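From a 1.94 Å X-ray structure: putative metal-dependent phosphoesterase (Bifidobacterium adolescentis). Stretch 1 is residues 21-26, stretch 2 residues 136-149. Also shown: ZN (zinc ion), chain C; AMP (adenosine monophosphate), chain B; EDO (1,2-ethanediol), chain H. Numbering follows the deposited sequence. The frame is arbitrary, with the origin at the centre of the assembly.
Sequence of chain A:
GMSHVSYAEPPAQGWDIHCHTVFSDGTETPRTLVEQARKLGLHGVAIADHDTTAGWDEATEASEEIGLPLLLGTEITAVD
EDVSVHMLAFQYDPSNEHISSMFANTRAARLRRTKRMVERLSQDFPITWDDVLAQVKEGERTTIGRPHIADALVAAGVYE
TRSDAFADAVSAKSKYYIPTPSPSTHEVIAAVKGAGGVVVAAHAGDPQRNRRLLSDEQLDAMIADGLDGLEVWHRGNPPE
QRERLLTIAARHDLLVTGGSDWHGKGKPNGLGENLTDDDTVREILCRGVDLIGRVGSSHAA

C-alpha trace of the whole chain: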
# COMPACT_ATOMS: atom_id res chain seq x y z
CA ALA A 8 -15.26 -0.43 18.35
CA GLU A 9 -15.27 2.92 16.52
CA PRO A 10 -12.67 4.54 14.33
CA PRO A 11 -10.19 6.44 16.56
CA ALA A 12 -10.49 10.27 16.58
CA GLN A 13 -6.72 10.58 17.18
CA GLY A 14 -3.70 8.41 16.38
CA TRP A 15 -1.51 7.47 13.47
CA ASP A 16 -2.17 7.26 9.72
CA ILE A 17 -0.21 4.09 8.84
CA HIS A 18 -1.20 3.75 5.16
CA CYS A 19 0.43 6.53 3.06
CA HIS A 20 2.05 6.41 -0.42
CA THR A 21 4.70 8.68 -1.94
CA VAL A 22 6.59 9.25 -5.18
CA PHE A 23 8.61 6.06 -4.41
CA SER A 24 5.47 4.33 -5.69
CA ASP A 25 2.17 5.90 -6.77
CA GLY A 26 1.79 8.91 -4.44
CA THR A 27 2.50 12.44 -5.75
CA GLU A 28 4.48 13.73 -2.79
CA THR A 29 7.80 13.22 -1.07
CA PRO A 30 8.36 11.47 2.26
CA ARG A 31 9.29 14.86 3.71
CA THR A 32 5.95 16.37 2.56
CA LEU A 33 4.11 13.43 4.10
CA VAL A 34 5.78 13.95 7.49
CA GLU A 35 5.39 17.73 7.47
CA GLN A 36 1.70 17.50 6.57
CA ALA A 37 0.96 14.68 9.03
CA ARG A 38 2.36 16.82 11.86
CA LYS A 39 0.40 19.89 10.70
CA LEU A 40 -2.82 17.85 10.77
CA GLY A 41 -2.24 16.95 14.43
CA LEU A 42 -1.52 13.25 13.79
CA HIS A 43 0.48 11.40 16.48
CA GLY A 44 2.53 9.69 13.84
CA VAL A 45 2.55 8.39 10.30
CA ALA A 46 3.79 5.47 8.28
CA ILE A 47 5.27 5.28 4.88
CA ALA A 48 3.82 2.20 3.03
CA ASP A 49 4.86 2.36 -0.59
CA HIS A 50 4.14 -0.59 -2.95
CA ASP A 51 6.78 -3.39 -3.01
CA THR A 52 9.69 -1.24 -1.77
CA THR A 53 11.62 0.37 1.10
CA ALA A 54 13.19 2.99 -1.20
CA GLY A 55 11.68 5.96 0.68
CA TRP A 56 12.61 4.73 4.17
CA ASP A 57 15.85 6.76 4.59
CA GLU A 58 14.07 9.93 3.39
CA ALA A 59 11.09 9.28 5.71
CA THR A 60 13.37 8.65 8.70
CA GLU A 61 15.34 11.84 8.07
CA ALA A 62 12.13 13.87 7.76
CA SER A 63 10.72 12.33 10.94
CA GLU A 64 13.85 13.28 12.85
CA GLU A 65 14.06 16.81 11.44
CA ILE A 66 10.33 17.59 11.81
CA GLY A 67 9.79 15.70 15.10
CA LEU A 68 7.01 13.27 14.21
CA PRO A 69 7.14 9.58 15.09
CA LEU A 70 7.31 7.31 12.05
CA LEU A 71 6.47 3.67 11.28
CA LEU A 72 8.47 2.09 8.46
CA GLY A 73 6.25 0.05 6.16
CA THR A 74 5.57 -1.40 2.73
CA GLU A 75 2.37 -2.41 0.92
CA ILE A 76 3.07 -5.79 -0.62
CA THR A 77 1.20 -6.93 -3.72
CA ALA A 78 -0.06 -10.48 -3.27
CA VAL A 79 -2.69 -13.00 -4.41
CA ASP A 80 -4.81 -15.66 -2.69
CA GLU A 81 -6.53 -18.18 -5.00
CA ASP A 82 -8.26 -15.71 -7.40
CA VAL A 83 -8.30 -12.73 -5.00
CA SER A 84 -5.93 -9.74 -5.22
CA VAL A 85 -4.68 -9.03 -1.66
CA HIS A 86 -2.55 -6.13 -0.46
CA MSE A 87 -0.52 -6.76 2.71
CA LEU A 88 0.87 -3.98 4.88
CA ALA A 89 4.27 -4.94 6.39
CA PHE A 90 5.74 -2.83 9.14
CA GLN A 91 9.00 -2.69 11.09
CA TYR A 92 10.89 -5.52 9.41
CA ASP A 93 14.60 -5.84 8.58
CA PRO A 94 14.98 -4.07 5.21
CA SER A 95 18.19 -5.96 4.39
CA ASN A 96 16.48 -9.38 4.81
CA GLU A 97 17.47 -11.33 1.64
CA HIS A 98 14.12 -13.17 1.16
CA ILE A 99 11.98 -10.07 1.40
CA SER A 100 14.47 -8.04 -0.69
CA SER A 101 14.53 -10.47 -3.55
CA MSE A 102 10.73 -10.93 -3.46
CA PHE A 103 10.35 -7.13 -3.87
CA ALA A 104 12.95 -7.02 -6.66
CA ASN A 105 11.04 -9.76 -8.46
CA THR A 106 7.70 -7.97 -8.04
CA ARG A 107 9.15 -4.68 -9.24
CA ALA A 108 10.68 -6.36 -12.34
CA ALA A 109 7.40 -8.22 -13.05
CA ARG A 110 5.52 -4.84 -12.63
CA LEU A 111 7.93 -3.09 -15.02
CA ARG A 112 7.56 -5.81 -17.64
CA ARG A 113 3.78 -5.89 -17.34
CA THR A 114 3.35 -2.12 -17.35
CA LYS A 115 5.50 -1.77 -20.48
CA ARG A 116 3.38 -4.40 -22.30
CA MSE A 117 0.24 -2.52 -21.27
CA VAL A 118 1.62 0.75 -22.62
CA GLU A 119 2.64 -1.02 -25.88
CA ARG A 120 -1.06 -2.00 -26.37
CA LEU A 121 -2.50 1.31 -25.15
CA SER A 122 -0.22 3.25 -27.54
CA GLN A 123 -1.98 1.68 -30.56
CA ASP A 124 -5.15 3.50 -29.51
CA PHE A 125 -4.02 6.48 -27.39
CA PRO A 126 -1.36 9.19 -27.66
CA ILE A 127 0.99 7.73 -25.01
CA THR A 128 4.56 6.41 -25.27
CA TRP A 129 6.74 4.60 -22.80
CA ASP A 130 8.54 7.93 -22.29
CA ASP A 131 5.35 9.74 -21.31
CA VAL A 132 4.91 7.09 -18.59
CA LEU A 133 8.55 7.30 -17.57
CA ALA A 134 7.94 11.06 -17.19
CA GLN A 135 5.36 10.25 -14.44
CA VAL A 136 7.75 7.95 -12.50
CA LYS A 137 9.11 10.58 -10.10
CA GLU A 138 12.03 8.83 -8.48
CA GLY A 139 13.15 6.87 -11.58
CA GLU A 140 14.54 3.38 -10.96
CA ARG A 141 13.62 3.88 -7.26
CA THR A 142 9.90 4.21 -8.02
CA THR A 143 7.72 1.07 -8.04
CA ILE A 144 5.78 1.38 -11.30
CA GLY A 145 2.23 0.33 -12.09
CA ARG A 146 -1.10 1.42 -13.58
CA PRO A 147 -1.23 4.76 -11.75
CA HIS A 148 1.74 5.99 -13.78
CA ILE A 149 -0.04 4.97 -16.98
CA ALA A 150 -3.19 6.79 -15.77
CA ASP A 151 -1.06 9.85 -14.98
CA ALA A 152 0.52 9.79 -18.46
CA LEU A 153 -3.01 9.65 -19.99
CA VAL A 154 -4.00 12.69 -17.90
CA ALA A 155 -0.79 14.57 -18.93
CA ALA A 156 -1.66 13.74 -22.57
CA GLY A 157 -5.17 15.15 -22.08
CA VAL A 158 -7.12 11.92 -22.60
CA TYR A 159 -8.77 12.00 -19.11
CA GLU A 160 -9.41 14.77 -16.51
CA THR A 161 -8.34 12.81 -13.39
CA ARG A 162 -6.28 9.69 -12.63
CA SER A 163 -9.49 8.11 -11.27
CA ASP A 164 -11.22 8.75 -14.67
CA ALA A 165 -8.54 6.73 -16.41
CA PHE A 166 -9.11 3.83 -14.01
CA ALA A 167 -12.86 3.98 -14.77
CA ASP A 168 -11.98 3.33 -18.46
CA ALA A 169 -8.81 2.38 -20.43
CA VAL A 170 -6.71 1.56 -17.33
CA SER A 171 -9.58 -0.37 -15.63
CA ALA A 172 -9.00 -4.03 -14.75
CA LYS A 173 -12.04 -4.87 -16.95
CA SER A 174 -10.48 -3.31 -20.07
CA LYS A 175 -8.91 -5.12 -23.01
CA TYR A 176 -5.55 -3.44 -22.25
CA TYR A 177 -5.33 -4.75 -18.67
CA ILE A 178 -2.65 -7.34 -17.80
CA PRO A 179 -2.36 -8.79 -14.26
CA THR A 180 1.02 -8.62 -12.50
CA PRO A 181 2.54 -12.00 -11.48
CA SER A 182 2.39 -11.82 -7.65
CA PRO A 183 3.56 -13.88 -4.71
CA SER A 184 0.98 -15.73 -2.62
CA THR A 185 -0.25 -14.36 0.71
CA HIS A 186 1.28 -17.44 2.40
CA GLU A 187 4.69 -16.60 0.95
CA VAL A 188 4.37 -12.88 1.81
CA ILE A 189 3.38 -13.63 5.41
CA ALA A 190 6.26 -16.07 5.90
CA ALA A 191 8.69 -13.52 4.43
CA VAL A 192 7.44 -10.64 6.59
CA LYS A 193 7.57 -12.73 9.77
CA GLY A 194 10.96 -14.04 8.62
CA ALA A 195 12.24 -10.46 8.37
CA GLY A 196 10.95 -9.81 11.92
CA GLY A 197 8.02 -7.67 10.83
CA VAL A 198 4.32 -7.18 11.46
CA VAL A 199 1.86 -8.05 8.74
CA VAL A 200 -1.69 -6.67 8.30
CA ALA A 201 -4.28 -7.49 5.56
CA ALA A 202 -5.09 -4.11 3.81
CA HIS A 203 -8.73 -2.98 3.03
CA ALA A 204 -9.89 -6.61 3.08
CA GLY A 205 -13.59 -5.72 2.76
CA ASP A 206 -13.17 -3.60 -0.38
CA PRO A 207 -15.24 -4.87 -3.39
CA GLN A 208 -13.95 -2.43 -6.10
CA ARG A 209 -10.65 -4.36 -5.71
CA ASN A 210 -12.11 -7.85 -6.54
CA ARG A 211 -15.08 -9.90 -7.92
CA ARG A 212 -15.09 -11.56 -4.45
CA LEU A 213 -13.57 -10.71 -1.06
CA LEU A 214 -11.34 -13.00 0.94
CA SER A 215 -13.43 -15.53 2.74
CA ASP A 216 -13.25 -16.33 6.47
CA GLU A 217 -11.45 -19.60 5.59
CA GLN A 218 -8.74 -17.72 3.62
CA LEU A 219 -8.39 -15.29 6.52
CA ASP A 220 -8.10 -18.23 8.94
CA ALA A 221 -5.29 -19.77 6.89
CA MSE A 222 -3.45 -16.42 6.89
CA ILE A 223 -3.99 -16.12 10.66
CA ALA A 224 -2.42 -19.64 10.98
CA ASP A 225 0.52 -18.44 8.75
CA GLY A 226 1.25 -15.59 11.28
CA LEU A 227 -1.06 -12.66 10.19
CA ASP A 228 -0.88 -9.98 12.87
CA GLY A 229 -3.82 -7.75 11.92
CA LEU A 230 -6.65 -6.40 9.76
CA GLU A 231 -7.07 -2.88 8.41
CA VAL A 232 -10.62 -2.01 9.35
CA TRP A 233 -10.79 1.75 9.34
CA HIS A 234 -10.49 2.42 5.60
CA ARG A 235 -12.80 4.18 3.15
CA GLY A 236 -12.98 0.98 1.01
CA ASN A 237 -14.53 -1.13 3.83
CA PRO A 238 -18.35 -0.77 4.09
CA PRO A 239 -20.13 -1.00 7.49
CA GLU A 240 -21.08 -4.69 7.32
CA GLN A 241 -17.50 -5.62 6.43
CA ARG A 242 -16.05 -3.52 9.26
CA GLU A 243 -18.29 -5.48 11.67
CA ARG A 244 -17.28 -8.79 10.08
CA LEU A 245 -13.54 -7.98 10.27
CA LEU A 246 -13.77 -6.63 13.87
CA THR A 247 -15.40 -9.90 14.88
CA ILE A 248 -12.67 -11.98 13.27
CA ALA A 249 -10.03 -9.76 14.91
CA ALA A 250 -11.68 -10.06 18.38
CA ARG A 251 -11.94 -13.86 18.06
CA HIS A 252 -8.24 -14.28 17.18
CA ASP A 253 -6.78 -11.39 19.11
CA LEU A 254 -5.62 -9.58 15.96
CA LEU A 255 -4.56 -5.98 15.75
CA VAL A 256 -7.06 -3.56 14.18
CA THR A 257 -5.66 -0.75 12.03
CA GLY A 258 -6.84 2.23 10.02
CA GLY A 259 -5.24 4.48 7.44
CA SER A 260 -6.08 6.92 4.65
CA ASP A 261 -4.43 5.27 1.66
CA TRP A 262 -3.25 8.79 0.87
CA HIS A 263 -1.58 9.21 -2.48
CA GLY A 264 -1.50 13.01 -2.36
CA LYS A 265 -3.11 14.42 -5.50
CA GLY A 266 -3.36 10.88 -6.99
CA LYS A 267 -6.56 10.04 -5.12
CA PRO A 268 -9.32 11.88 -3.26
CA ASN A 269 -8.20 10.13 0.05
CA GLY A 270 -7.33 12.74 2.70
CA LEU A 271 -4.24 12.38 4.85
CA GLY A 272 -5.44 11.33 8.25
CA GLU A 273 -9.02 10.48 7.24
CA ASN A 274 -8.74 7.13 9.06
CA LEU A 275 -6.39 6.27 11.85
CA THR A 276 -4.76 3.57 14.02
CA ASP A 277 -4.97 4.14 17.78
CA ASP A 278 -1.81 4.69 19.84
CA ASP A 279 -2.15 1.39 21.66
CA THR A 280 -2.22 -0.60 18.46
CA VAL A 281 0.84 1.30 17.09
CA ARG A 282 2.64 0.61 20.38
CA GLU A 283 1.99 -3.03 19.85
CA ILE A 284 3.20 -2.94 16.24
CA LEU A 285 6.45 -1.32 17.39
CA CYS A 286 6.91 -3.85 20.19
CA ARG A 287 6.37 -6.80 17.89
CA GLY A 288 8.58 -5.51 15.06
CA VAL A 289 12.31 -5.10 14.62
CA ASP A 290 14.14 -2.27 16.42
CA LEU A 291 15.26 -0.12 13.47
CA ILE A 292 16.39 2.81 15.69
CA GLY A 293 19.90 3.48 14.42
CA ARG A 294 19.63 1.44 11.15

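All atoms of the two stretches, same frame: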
# COMPACT_ATOMS: atom_id res chain seq x y z
N THR A 21 3.89 7.57 -1.51
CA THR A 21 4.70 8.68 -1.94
C THR A 21 5.13 8.48 -3.38
O THR A 21 4.79 7.49 -4.00
CB THR A 21 5.98 8.83 -1.04
OG1 THR A 21 6.96 7.84 -1.38
CG2 THR A 21 5.59 8.78 0.49
N VAL A 22 5.93 9.40 -3.87
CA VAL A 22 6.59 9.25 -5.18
C VAL A 22 7.46 8.00 -5.36
O VAL A 22 7.72 7.62 -6.48
CB VAL A 22 7.51 10.52 -5.50
CG1 VAL A 22 6.64 11.76 -5.78
CG2 VAL A 22 8.53 10.76 -4.42
N PHE A 23 7.90 7.36 -4.27
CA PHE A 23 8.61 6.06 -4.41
C PHE A 23 7.69 4.93 -4.86
O PHE A 23 8.16 3.84 -5.24
CB PHE A 23 9.40 5.72 -3.17
CG PHE A 23 10.56 6.61 -2.95
CD1 PHE A 23 11.77 6.35 -3.58
CD2 PHE A 23 10.45 7.73 -2.14
CE1 PHE A 23 12.84 7.23 -3.43
CE2 PHE A 23 11.51 8.59 -1.97
CZ PHE A 23 12.71 8.32 -2.62
N SER A 24 6.38 5.17 -4.88
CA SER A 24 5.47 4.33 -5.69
C SER A 24 4.47 5.18 -6.48
O SER A 24 4.85 5.80 -7.48
CB SER A 24 4.79 3.21 -4.86
OG SER A 24 4.08 3.68 -3.74
N ASP A 25 3.21 5.23 -6.03
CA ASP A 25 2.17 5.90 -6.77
C ASP A 25 1.57 7.17 -6.13
O ASP A 25 0.53 7.65 -6.59
CB ASP A 25 1.08 4.92 -7.20
CG ASP A 25 0.40 4.19 -6.04
OD1 ASP A 25 0.84 4.29 -4.85
OD2 ASP A 25 -0.64 3.50 -6.33
N GLY A 26 2.19 7.66 -5.05
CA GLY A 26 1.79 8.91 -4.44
C GLY A 26 2.43 10.04 -5.26
O GLY A 26 3.24 9.79 -6.13
N VAL A 136 7.03 8.72 -13.51
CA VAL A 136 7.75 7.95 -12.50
C VAL A 136 8.79 8.85 -11.79
O VAL A 136 9.90 9.03 -12.31
CB VAL A 136 8.44 6.75 -13.19
CG1 VAL A 136 9.25 5.94 -12.24
CG2 VAL A 136 7.41 5.87 -13.87
N LYS A 137 8.46 9.37 -10.60
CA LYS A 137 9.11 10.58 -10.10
C LYS A 137 10.45 10.37 -9.44
O LYS A 137 11.26 11.30 -9.37
CB LYS A 137 8.19 11.38 -9.17
CG LYS A 137 6.93 11.88 -9.85
CD LYS A 137 7.24 12.89 -11.00
CE LYS A 137 5.95 13.49 -11.59
NZ LYS A 137 6.25 14.30 -12.80
N GLU A 138 10.73 9.14 -9.01
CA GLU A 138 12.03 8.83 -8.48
C GLU A 138 12.83 7.87 -9.34
O GLU A 138 13.76 7.23 -8.84
CB GLU A 138 11.86 8.27 -7.06
CG GLU A 138 11.38 9.28 -6.06
CD GLU A 138 12.48 10.28 -5.68
OE1 GLU A 138 13.65 10.06 -6.07
OE2 GLU A 138 12.17 11.27 -4.99
N GLY A 139 12.46 7.74 -10.61
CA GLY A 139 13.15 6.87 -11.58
C GLY A 139 13.17 5.40 -11.22
O GLY A 139 12.14 4.83 -10.81
N GLU A 140 14.36 4.79 -11.32
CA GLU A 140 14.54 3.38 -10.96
C GLU A 140 14.05 3.08 -9.53
O GLU A 140 13.71 1.94 -9.24
CB GLU A 140 16.01 2.93 -11.11
N ARG A 141 13.98 4.09 -8.66
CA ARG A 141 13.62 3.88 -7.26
C ARG A 141 12.11 3.93 -7.01
O ARG A 141 11.66 3.74 -5.88
CB ARG A 141 14.35 4.87 -6.36
CG ARG A 141 15.84 4.57 -6.19
CD ARG A 141 16.45 5.37 -5.05
NE ARG A 141 16.27 6.80 -5.28
CZ ARG A 141 16.38 7.75 -4.36
NH1 ARG A 141 16.70 7.47 -3.11
NH2 ARG A 141 16.16 9.02 -4.70
N THR A 142 11.34 4.21 -8.06
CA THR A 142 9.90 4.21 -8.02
C THR A 142 9.37 2.85 -8.48
O THR A 142 9.75 2.35 -9.52
CB THR A 142 9.29 5.31 -8.93
OG1 THR A 142 9.58 6.62 -8.39
CG2 THR A 142 7.77 5.14 -9.06
N THR A 143 8.49 2.26 -7.67
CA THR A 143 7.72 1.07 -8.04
C THR A 143 6.59 1.44 -8.99
O THR A 143 5.64 2.11 -8.60
CB THR A 143 7.08 0.43 -6.82
OG1 THR A 143 8.08 0.07 -5.86
CG2 THR A 143 6.26 -0.82 -7.21
N ILE A 144 6.67 0.95 -10.24
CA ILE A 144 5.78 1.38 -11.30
C ILE A 144 4.50 0.53 -11.35
O ILE A 144 4.50 -0.64 -10.99
CB ILE A 144 6.48 1.22 -12.65
CG1 ILE A 144 5.86 2.14 -13.72
CG2 ILE A 144 6.42 -0.26 -13.08
CD1 ILE A 144 6.71 2.26 -15.01
N GLY A 145 3.43 1.11 -11.86
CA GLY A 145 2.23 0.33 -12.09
C GLY A 145 1.23 1.13 -12.90
O GLY A 145 1.59 2.10 -13.57
N ARG A 146 -0.03 0.72 -12.84
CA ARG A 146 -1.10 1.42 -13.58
C ARG A 146 -1.28 2.90 -13.26
O ARG A 146 -1.61 3.67 -14.16
CB ARG A 146 -2.43 0.65 -13.49
CG ARG A 146 -2.43 -0.62 -14.37
CD ARG A 146 -3.25 -1.70 -13.73
NE ARG A 146 -4.65 -1.36 -13.65
CZ ARG A 146 -5.47 -1.66 -12.65
NH1 ARG A 146 -5.07 -2.28 -11.56
NH2 ARG A 146 -6.74 -1.29 -12.73
N PRO A 147 -1.08 3.32 -11.99
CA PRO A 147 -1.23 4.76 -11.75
C PRO A 147 -0.36 5.68 -12.61
O PRO A 147 -0.81 6.76 -12.94
CB PRO A 147 -0.85 4.91 -10.28
CG PRO A 147 -1.28 3.66 -9.68
CD PRO A 147 -0.90 2.60 -10.71
N HIS A 148 0.85 5.24 -12.94
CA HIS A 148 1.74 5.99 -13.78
C HIS A 148 1.28 6.03 -15.23
O HIS A 148 1.47 7.03 -15.89
CB HIS A 148 3.18 5.45 -13.67
CG HIS A 148 3.67 5.41 -12.26
ND1 HIS A 148 3.57 4.28 -11.47
CD2 HIS A 148 4.20 6.37 -11.47
CE1 HIS A 148 4.00 4.56 -10.26
NE2 HIS A 148 4.42 5.81 -10.24
N ILE A 149 0.67 4.95 -15.71
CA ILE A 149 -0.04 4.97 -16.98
C ILE A 149 -1.21 5.96 -16.92
O ILE A 149 -1.36 6.79 -17.81
CB ILE A 149 -0.62 3.58 -17.39
CG1 ILE A 149 0.46 2.49 -17.41
CG2 ILE A 149 -1.28 3.69 -18.79
CD1 ILE A 149 -0.06 1.12 -17.91
ZN ZN C . -1.00 3.01 -4.17
P AMP B . -1.48 -2.05 -10.33
O1P AMP B . -1.01 -2.64 -9.05
O2P AMP B . -0.29 -1.62 -11.15
O3P AMP B . -2.50 -2.89 -11.10
O5' AMP B . -2.23 -0.69 -9.94
C5' AMP B . -3.45 -0.73 -9.24
C4' AMP B . -3.32 0.23 -8.09
O4' AMP B . -3.49 1.61 -8.50
C3' AMP B . -4.37 -0.06 -7.03
O3' AMP B . -3.73 -0.66 -5.91
C2' AMP B . -4.78 1.36 -6.70
O2' AMP B . -5.73 1.72 -5.70
C1' AMP B . -3.76 2.32 -7.30
N9 AMP B . -4.30 3.68 -7.52
C8 AMP B . -3.62 4.81 -7.30
N7 AMP B . -4.39 5.88 -7.60
C5 AMP B . -5.58 5.43 -8.03
C6 AMP B . -6.84 6.04 -8.50
N6 AMP B . -6.99 7.40 -8.58
N1 AMP B . -7.82 5.19 -8.87
C2 AMP B . -7.71 3.85 -8.82
N3 AMP B . -6.60 3.24 -8.39
C4 AMP B . -5.52 3.97 -7.98
C1 EDO H . 0.91 1.13 -7.89
O1 EDO H . 0.64 -0.24 -8.19
C2 EDO H . 2.22 1.56 -8.54
O2 EDO H . 3.29 1.19 -7.65
O HOH W 1 6.42 8.36 -8.95

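Three consecutive backbone carbonyls of the first stretch, those of Val 22, Phe 23 and Ser 24, each accept a hydrogen bond from a different kind of donor in the second: a hydroxyl, a backbone amide and an imidazole. Thr 142 OG1 donates to Val 22 O at 2.8 Å, Thr 143 N to Phe 23 O at 2.9 Å with a nearly straight N-H...O angle of 165°, and His 148 NE2 to Ser 24 O at 2.8 Å with a more bent angle of 131°. Neither segment is a strand here, so the backbones meet without a sheet ladder; the central bond is reinforced by a CA-H...O contact from Thr 142 CA to Phe 23 O at 3.3 Å.

Both partners are held in shape locally. A type I turn from Thr 21 to Ser 24 is closed by Ser 24 N to Thr 21 O (2.9 Å), and Thr 21 OG1 accepts from Phe 23 N at 3.1 Å. In the second stretch, Thr 142 OG1 also accepts from Glu 138 N at 2.8 Å, so one hydroxyl ties the 136-139 turn to the carbonyl of Val 22. His 148 is similarly used at both nitrogens: ND1 accepts from Gly 145 N at 3.2 Å, which leaves NE2 to carry the proton given to Ser 24 O. A water adds a further link, donating to Val 22 O (2.9 Å) and accepting from Lys 137 N (2.8 Å).

Apolar packing accompanies these polar links. Val 22 points toward the second stretch, with CG1 3.7 Å from Lys 137 CB and CG2 3.6 Å from Glu 138 CG. Phe 23 leaves its backbone sideways, but its ring reaches closer and has the largest area covered by the other stretch. Glu 138 CG lies over one ring face, 3.8 Å from the Phe 23 ring centroid, in a CH-pi contact, while Arg 141 O approaches the edge, 3.5 Å from Phe 23 CD1. Phe 23 CE1 in turn sits over a face of the Arg 141 guanidinium, 3.7 Å from Arg 141 CZ. A salt bridge between Arg 141 NH2 and Glu 138 OE1 (3.0 Å) joins the two charged side chains beside the ring.

At the other end, Asp 25 chelates zinc through OD1 (2.3 Å to ZN) and OD2 (2.2 Å to ZN), consistent with a metal-dependent phosphoesterase. Asp 25 OD2 also lies 3.4 Å from Pro 147 CG, and the adjacent Arg 146 binds AMP, with N 2.9 Å from O2P and NH1 2.7 Å from O3P.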